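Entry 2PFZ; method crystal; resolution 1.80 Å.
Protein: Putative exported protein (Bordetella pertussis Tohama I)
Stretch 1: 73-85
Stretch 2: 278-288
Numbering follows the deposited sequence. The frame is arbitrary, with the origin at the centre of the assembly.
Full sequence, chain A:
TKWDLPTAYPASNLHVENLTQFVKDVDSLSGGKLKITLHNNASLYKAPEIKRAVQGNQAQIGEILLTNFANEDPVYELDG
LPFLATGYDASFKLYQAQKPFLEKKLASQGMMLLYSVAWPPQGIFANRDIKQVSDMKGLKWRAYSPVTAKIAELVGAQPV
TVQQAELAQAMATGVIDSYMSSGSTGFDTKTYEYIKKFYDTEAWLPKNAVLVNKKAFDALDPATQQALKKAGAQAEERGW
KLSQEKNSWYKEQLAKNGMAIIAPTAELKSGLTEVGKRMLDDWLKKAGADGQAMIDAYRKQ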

ATOM      1  N   ASP A  73       2.889 -12.255   9.436  1.00 20.97           N
ATOM      2  CA  ASP A  73       3.944 -11.786  10.331  1.00 20.58           C
ATOM      3  C   ASP A  73       3.697 -10.320  10.670  1.00 19.57           C
ATOM      4  O   ASP A  73       3.390  -9.550   9.766  1.00 19.82           O
ATOM      5  CB  ASP A  73       5.308 -11.925   9.643  1.00 20.92           C
ATOM      6  CG  ASP A  73       6.466 -11.650  10.590  1.00 22.64           C
ATOM      7  OD1 ASP A  73       6.725 -10.469  10.875  1.00 23.89           O
ATOM      8  OD2 ASP A  73       7.097 -12.623  11.057  1.00 23.91           O
ATOM      9  N   PRO A  74       3.876  -9.921  11.952  1.00 19.42           N
ATOM     10  CA  PRO A  74       3.672  -8.524  12.373  1.00 18.74           C
ATOM     11  C   PRO A  74       4.463  -7.468  11.565  1.00 18.33           C
ATOM     12  O   PRO A  74       4.017  -6.323  11.468  1.00 18.16           O
ATOM     13  CB  PRO A  74       4.105  -8.515  13.857  1.00 19.37           C
ATOM     14  CG  PRO A  74       4.174  -9.924  14.290  1.00 19.61           C
ATOM     15  CD  PRO A  74       4.252 -10.801  13.083  1.00 19.23           C
ATOM     16  N   VAL A  75       5.603  -7.826  10.958  1.00 17.29           N
ATOM     17  CA  VAL A  75       6.386  -6.816  10.242  1.00 16.93           C
ATOM     18  C   VAL A  75       5.571  -6.203   9.106  1.00 16.65           C
ATOM     19  O   VAL A  75       5.788  -5.052   8.768  1.00 17.47           O
ATOM     20  CB  VAL A  75       7.732  -7.376   9.664  1.00 16.83           C
ATOM     21  CG1 VAL A  75       7.466  -8.302   8.495  1.00 16.52           C
ATOM     22  CG2 VAL A  75       8.681  -6.208   9.232  1.00 16.62           C
ATOM     23  N   TYR A  76       4.616  -6.963   8.569  1.00 16.20           N
ATOM     24  CA  TYR A  76       3.800  -6.547   7.425  1.00 17.22           C
ATOM     25  C   TYR A  76       2.692  -5.557   7.791  1.00 17.11           C
ATOM     26  O   TYR A  76       2.204  -4.830   6.925  1.00 17.75           O
ATOM     27  CB  TYR A  76       3.179  -7.771   6.748  1.00 17.53           C
ATOM     28  CG  TYR A  76       4.200  -8.525   5.963  1.00 17.74           C
ATOM     29  CD1 TYR A  76       4.815  -7.930   4.838  1.00 18.25           C
ATOM     30  CD2 TYR A  76       4.596  -9.804   6.343  1.00 17.70           C
ATOM     31  CE1 TYR A  76       5.796  -8.609   4.119  1.00 19.07           C
ATOM     32  CE2 TYR A  76       5.585 -10.506   5.615  1.00 18.40           C
ATOM     33  CZ  TYR A  76       6.176  -9.895   4.514  1.00 18.33           C
ATOM     34  OH  TYR A  76       7.152 -10.546   3.769  1.00 20.72           O
ATOM     35  N   GLU A  77       2.327  -5.538   9.070  1.00 16.86           N
ATOM     36  CA  GLU A  77       1.195  -4.738   9.575  1.00 17.46           C
ATOM     37  C   GLU A  77       1.546  -3.277   9.832  1.00 16.77           C
ATOM     38  O   GLU A  77       0.661  -2.404   9.764  1.00 17.80           O
ATOM     39  CB  GLU A  77       0.609  -5.371  10.845  1.00 17.32           C
ATOM     40  CG  GLU A  77      -0.618  -4.624  11.404  1.00 18.02           C
ATOM     41  CD  GLU A  77      -1.289  -5.314  12.579  1.00 18.86           C
ATOM     42  OE1 GLU A  77      -0.865  -6.416  12.972  1.00 21.82           O
ATOM     43  OE2 GLU A  77      -2.262  -4.735  13.116  1.00 22.01           O
ATOM     44  N   LEU A  78       2.830  -3.016  10.098  1.00 16.30           N
ATOM     45  CA  LEU A  78       3.325  -1.762  10.647  1.00 15.68           C
ATOM     46  C   LEU A  78       2.838  -0.497   9.953  1.00 16.45           C
ATOM     47  O   LEU A  78       2.323   0.404  10.622  1.00 16.08           O
ATOM     48  CB  LEU A  78       4.875  -1.795  10.774  1.00 16.14           C
ATOM     49  CG  LEU A  78       5.522  -0.579  11.468  1.00 15.86           C
ATOM     50  CD1 LEU A  78       4.944  -0.319  12.882  1.00 17.00           C
ATOM     51  CD2 LEU A  78       7.044  -0.758  11.540  1.00 15.56           C
ATOM     52  N   ASP A  79       2.973  -0.421   8.635  1.00 16.23           N
ATOM     53  CA  ASP A  79       2.562   0.797   7.914  1.00 16.40           C
ATOM     54  C   ASP A  79       1.036   0.945   7.701  1.00 16.00           C
ATOM     55  O   ASP A  79       0.593   1.901   7.060  1.00 15.10           O
ATOM     56  CB  ASP A  79       3.371   0.991   6.612  1.00 16.63           C
ATOM     57  CG  ASP A  79       2.977   0.036   5.497  1.00 16.95           C
ATOM     58  OD1 ASP A  79       1.842  -0.508   5.486  1.00 16.27           O
ATOM     59  OD2 ASP A  79       3.811  -0.125   4.572  1.00 16.08           O
ATOM     60  N   GLY A  80       0.258   0.010   8.259  1.00 15.40           N
ATOM     61  CA  GLY A  80      -1.198   0.114   8.242  1.00 15.04           C
ATOM     62  C   GLY A  80      -1.772   0.518   9.584  1.00 15.06           C
ATOM     63  O   GLY A  80      -2.998   0.632   9.729  1.00 15.13           O
ATOM     64  N   LEU A  81      -0.923   0.666  10.601  1.00 15.34           N
ATOM     65  CA  LEU A  81      -1.433   1.079  11.929  1.00 15.78           C
ATOM     66  C   LEU A  81      -1.840   2.548  11.847  1.00 15.99           C
ATOM     67  O   LEU A  81      -1.034   3.346  11.379  1.00 15.94           O
ATOM     68  CB  LEU A  81      -0.336   0.910  12.986  1.00 16.25           C
ATOM     69  CG  LEU A  81       0.102  -0.532  13.249  1.00 15.48           C
ATOM     70  CD1 LEU A  81       1.266  -0.537  14.273  1.00 17.66           C
ATOM     71  CD2 LEU A  81      -1.067  -1.404  13.731  1.00 15.92           C
ATOM     72  N   PRO A  82      -3.088   2.907  12.247  1.00 16.25           N
ATOM     73  CA  PRO A  82      -3.490   4.337  12.144  1.00 16.34           C
ATOM     74  C   PRO A  82      -2.840   5.266  13.166  1.00 16.62           C
ATOM     75  O   PRO A  82      -2.494   4.870  14.289  1.00 15.95           O
ATOM     76  CB  PRO A  82      -5.022   4.329  12.354  1.00 16.91           C
ATOM     77  CG  PRO A  82      -5.361   3.024  12.891  1.00 17.34           C
ATOM     78  CD  PRO A  82      -4.189   2.046  12.722  1.00 15.74           C
ATOM     79  N   PHE A  83      -2.645   6.502  12.742  1.00 16.19           N
ATOM     80  CA  PHE A  83      -2.121   7.556  13.602  1.00 16.44           C
ATOM     81  C   PHE A  83      -0.792   7.265  14.298  1.00 16.51           C
ATOM     82  O   PHE A  83      -0.594   7.572  15.467  1.00 17.35           O
ATOM     83  CB  PHE A  83      -3.252   8.085  14.513  1.00 16.24           C
ATOM     84  CG  PHE A  83      -4.252   8.865  13.718  1.00 15.38           C
ATOM     85  CD1 PHE A  83      -4.008  10.209  13.446  1.00 13.24           C
ATOM     86  CD2 PHE A  83      -5.343   8.247  13.134  1.00 14.17           C
ATOM     87  CE1 PHE A  83      -4.861  10.937  12.652  1.00 14.13           C
ATOM     88  CE2 PHE A  83      -6.226   9.015  12.320  1.00 14.29           C
ATOM     89  CZ  PHE A  83      -5.951  10.351  12.110  1.00 13.79           C
ATOM     90  N   LEU A  84       0.102   6.661  13.523  1.00 15.84           N
ATOM     91  CA  LEU A  84       1.472   6.402  13.917  1.00 15.43           C
ATOM     92  C   LEU A  84       2.404   7.220  13.019  1.00 15.49           C
ATOM     93  O   LEU A  84       3.345   7.833  13.526  1.00 16.61           O
ATOM     94  CB  LEU A  84       1.783   4.904  13.791  1.00 15.29           C
ATOM     95  CG  LEU A  84       3.214   4.492  14.112  1.00 15.04           C
ATOM     96  CD1 LEU A  84       3.591   4.824  15.543  1.00 17.98           C
ATOM     97  CD2 LEU A  84       3.328   3.014  13.819  1.00 15.50           C
ATOM     98  N   ALA A  85       2.139   7.238  11.699  1.00 15.12           N
ATOM     99  CA  ALA A  85       2.938   8.002  10.759  1.00 14.78           C
ATOM    100  C   ALA A  85       1.960   8.556   9.743  1.00 15.09           C
ATOM    101  O   ALA A  85       1.437   7.827   8.890  1.00 14.36           O
ATOM    102  CB  ALA A  85       4.040   7.123  10.075  1.00 15.06           C
ATOM    103  N   ARG A 278      -4.657   1.483  20.550  1.00 22.25           N
ATOM    104  CA  ARG A 278      -5.097   0.111  20.793  1.00 23.08           C
ATOM    105  C   ARG A 278      -4.432  -0.855  19.805  1.00 21.49           C
ATOM    106  O   ARG A 278      -3.857  -1.873  20.205  1.00 21.93           O
ATOM    107  CB  ARG A 278      -6.618   0.046  20.675  1.00 23.64           C
ATOM    108  CG  ARG A 278      -7.208  -1.329  20.581  1.00 27.54           C
ATOM    109  CD  ARG A 278      -8.374  -1.329  19.595  1.00 35.52           C
ATOM    110  NE  ARG A 278      -9.137  -0.061  19.523  1.00 40.72           N
ATOM    111  CZ  ARG A 278     -10.028   0.359  20.423  1.00 39.31           C
ATOM    112  NH1 ARG A 278     -10.289  -0.370  21.502  1.00 45.46           N
ATOM    113  NH2 ARG A 278     -10.653   1.522  20.251  1.00 43.49           N
ATOM    114  N   MET A 279      -4.480  -0.531  18.519  1.00 20.68           N
ATOM    115  CA  MET A 279      -3.846  -1.402  17.514  1.00 20.19           C
ATOM    116  C   MET A 279      -2.318  -1.513  17.638  1.00 19.20           C
ATOM    117  O   MET A 279      -1.747  -2.572  17.335  1.00 18.72           O
ATOM    118  CB  MET A 279      -4.255  -0.987  16.096  1.00 20.00           C
ATOM    119  CG  MET A 279      -5.734  -1.265  15.800  1.00 19.12           C
ATOM    120  SD  MET A 279      -6.176  -0.759  14.135  1.00 20.22           S
ATOM    121  CE  MET A 279      -5.462  -2.086  13.152  1.00 22.27           C
ATOM    122  N   LEU A 280      -1.660  -0.441  18.077  1.00 18.80           N
ATOM    123  CA  LEU A 280      -0.205  -0.466  18.294  1.00 18.74           C
ATOM    124  C   LEU A 280       0.128  -1.325  19.514  1.00 19.26           C
ATOM    125  O   LEU A 280       1.085  -2.113  19.481  1.00 19.01           O
ATOM    126  CB  LEU A 280       0.365   0.955  18.486  1.00 18.81           C
ATOM    127  CG  LEU A 280       1.866   1.048  18.881  1.00 18.08           C
ATOM    128  CD1 LEU A 280       2.766   0.390  17.846  1.00 18.96           C
ATOM    129  CD2 LEU A 280       2.283   2.513  19.055  1.00 19.09           C
ATOM    130  N   ASP A 281      -0.667  -1.176  20.581  1.00 19.95           N
ATOM    131  CA  ASP A 281      -0.528  -2.076  21.730  1.00 21.07           C
ATOM    132  C   ASP A 281      -0.651  -3.552  21.301  1.00 20.98           C
ATOM    133  O   ASP A 281       0.237  -4.384  21.590  1.00 20.73           O
ATOM    134  CB  ASP A 281      -1.522  -1.742  22.847  1.00 21.90           C
ATOM    135  CG  ASP A 281      -1.256  -2.550  24.103  1.00 25.31           C
ATOM    136  OD1 ASP A 281      -0.177  -2.382  24.690  1.00 30.26           O
ATOM    137  OD2 ASP A 281      -2.115  -3.369  24.483  1.00 31.67           O
ATOM    138  N   ASP A 282      -1.717  -3.873  20.579  1.00 21.08           N
ATOM    139  CA  ASP A 282      -1.929  -5.228  20.107  1.00 21.41           C
ATOM    140  C   ASP A 282      -0.719  -5.671  19.272  1.00 21.32           C
ATOM    141  O   ASP A 282      -0.225  -6.800  19.419  1.00 21.03           O
ATOM    142  CB  ASP A 282      -3.186  -5.301  19.219  1.00 22.47           C
ATOM    143  CG  ASP A 282      -4.481  -5.143  19.982  1.00 23.36           C
ATOM    144  OD1 ASP A 282      -4.476  -5.268  21.214  1.00 24.09           O
ATOM    145  OD2 ASP A 282      -5.527  -4.908  19.319  1.00 26.42           O
ATOM    146  N   TRP A 283      -0.240  -4.772  18.415  1.00 20.93           N
ATOM    147  CA  TRP A 283       0.864  -5.077  17.486  1.00 21.18           C
ATOM    148  C   TRP A 283       2.156  -5.359  18.258  1.00 21.26           C
ATOM    149  O   TRP A 283       2.831  -6.358  18.011  1.00 21.07           O
ATOM    150  CB  TRP A 283       1.048  -3.933  16.469  1.00 20.68           C
ATOM    151  CG  TRP A 283       2.112  -4.232  15.435  1.00 20.93           C
ATOM    152  CD1 TRP A 283       1.977  -4.990  14.313  1.00 20.73           C
ATOM    153  CD2 TRP A 283       3.470  -3.792  15.463  1.00 19.93           C
ATOM    154  NE1 TRP A 283       3.169  -5.047  13.626  1.00 19.21           N
ATOM    155  CE2 TRP A 283       4.101  -4.311  14.309  1.00 20.18           C
ATOM    156  CE3 TRP A 283       4.219  -3.004  16.352  1.00 20.14           C
ATOM    157  CZ2 TRP A 283       5.445  -4.063  14.014  1.00 18.63           C
ATOM    158  CZ3 TRP A 283       5.556  -2.775  16.071  1.00 20.17           C
ATOM    159  CH2 TRP A 283       6.151  -3.294  14.900  1.00 20.09           C
ATOM    160  N   LEU A 284       2.474  -4.500  19.227  1.00 21.97           N
ATOM    161  CA  LEU A 284       3.639  -4.711  20.089  1.00 23.29           C
ATOM    162  C   LEU A 284       3.583  -6.089  20.767  1.00 24.34           C
ATOM    163  O   LEU A 284       4.576  -6.826  20.800  1.00 24.08           O
ATOM    164  CB  LEU A 284       3.729  -3.578  21.108  1.00 23.06           C
ATOM    165  CG  LEU A 284       4.726  -2.404  21.001  1.00 23.64           C
ATOM    166  CD1 LEU A 284       5.578  -2.381  19.760  1.00 23.76           C
ATOM    167  CD2 LEU A 284       4.092  -1.025  21.257  1.00 22.56           C
ATOM    168  N   LYS A 285       2.401  -6.456  21.248  1.00 25.39           N
ATOM    169  CA  LYS A 285       2.189  -7.772  21.861  1.00 26.61           C
ATOM    170  C   LYS A 285       2.404  -8.938  20.895  1.00 26.98           C
ATOM    171  O   LYS A 285       3.050  -9.924  21.262  1.00 27.59           O
ATOM    172  CB  LYS A 285       0.807  -7.842  22.526  1.00 26.78           C
ATOM    173  CG  LYS A 285       0.757  -7.094  23.852  1.00 29.16           C
ATOM    174  CD  LYS A 285      -0.653  -7.064  24.419  1.00 34.00           C
ATOM    175  CE  LYS A 285      -0.734  -6.111  25.605  1.00 31.59           C
ATOM    176  NZ  LYS A 285      -2.157  -5.798  25.891  1.00 41.26           N
ATOM    177  N   LYS A 286       1.899  -8.823  19.663  1.00 26.72           N
ATOM    178  CA  LYS A 286       2.147  -9.849  18.656  1.00 26.54           C
ATOM    179  C   LYS A 286       3.614  -9.892  18.259  1.00 25.85           C
ATOM    180  O   LYS A 286       4.157 -10.958  17.989  1.00 26.08           O
ATOM    181  CB  LYS A 286       1.362  -9.601  17.365  1.00 26.84           C
ATOM    182  CG  LYS A 286      -0.136  -9.479  17.485  1.00 29.12           C
ATOM    183  CD  LYS A 286      -0.713  -9.325  16.089  1.00 30.92           C
ATOM    184  CE  LYS A 286      -1.616  -8.104  16.005  1.00 32.64           C
ATOM    185  NZ  LYS A 286      -2.200  -7.987  14.635  1.00 32.07           N
ATOM    186  N   ALA A 287       4.237  -8.722  18.175  1.00 24.49           N
ATOM    187  CA  ALA A 287       5.530  -8.605  17.524  1.00 24.29           C
ATOM    188  C   ALA A 287       6.707  -8.860  18.454  1.00 23.97           C
ATOM    189  O   ALA A 287       7.784  -9.235  17.987  1.00 24.13           O
ATOM    190  CB  ALA A 287       5.673  -7.246  16.842  1.00 23.24           C
ATOM    191  N   GLY A 288       6.499  -8.662  19.753  1.00 23.82           N
ATOM    192  CA  GLY A 288       7.538  -8.943  20.753  1.00 24.02           C
ATOM    193  C   GLY A 288       8.716  -8.010  20.593  1.00 24.06           C
ATOM    194  O   GLY A 288       8.550  -6.845  20.204  1.00 24.33           O
TER
HETATM  195  O   HOH W   1      -2.821  -4.390  15.461  1.00 23.44           O

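A recurring principle of protein packing is that an irregular segment can be held against a helix by one large aromatic side chain whose edge answers polar groups while its face receives aliphatic ones. The contact between residues 73-85 and the helix of 278-287, nearly 200 residues apart in sequence, is a compact example, and W283 is its centre. Its CA-to-CB bond points toward the other stretch, its chi1 is t, and it gives up more surface to the contact than any other residue.

The approach begins at D73, which makes no contact with the helix but orders the backbone that does: D73 OD1 accepts a hydrogen bond from V75 N at 2.9 Å. P74 then meets the last turn of the helix. P74 O accepts a short, nearly straight hydrogen bond from W283 NE1 (2.6 Å, 165° at the hydrogen), giving the indole its polar partner in the plane of the ring. P74 O also accepts a hydrogen bond from E77 N at 3.0 Å, so one carbonyl serves both its own turn and the helix. The proline ring is apolar and compact. P74 CB lies 3.6 Å from A287 CB, and P74 CA and A287 CA are 5.5 Å apart; a small alanine is compatible with so close an approach.

V75 and Y76 point away from the helix, and the next residue to face it is E77. Its side chain is extended, with chi1 and chi2 both t, and both carboxylate oxygens are used. E77 OE1 forms a salt bridge with K286 NZ at 2.6 Å and also lies near the edge of the tryptophan ring, 3.5 Å from W283 CD1. E77 OE2 takes a hydrogen bond from the O of water 1 at 2.4 Å, and that water donates another to M279 O at 2.8 Å. A buried carboxylate is thus supplied with a positive charge and a water. The long lysine suits its role: from an exposed position on the helix, its aliphatic chain carries the ammonium group to the glutamate.

With the edge of the indole satisfied, its face is left to leucines. L78 CD1 sits 4.0 Å from the centroid of the W283 six-membered ring, only 17° off the normal, in a CH-pi contact. L81 covers the same face, with L81 CD1 4.0 Å from W283 CG. Although its CA-to-CB bond runs sideways, the end of the side chain comes nearer the helix, and its branches spread: L81 CD1 is also 4.0 Å from L280 CD1, while L81 CD2 is 4.0 Å from M279 CB.

Beyond this point the contact is wholly apolar. P82 CD packs at 3.7 Å against M279 SD, the flexible thioether filling space beside a rigid ring. F83 is out of reach, and L84 closes the series with a looser approach, L84 CD1 lying 4.4 Å from L280 CD2. Altogether 576 Å² is buried, counting both sides.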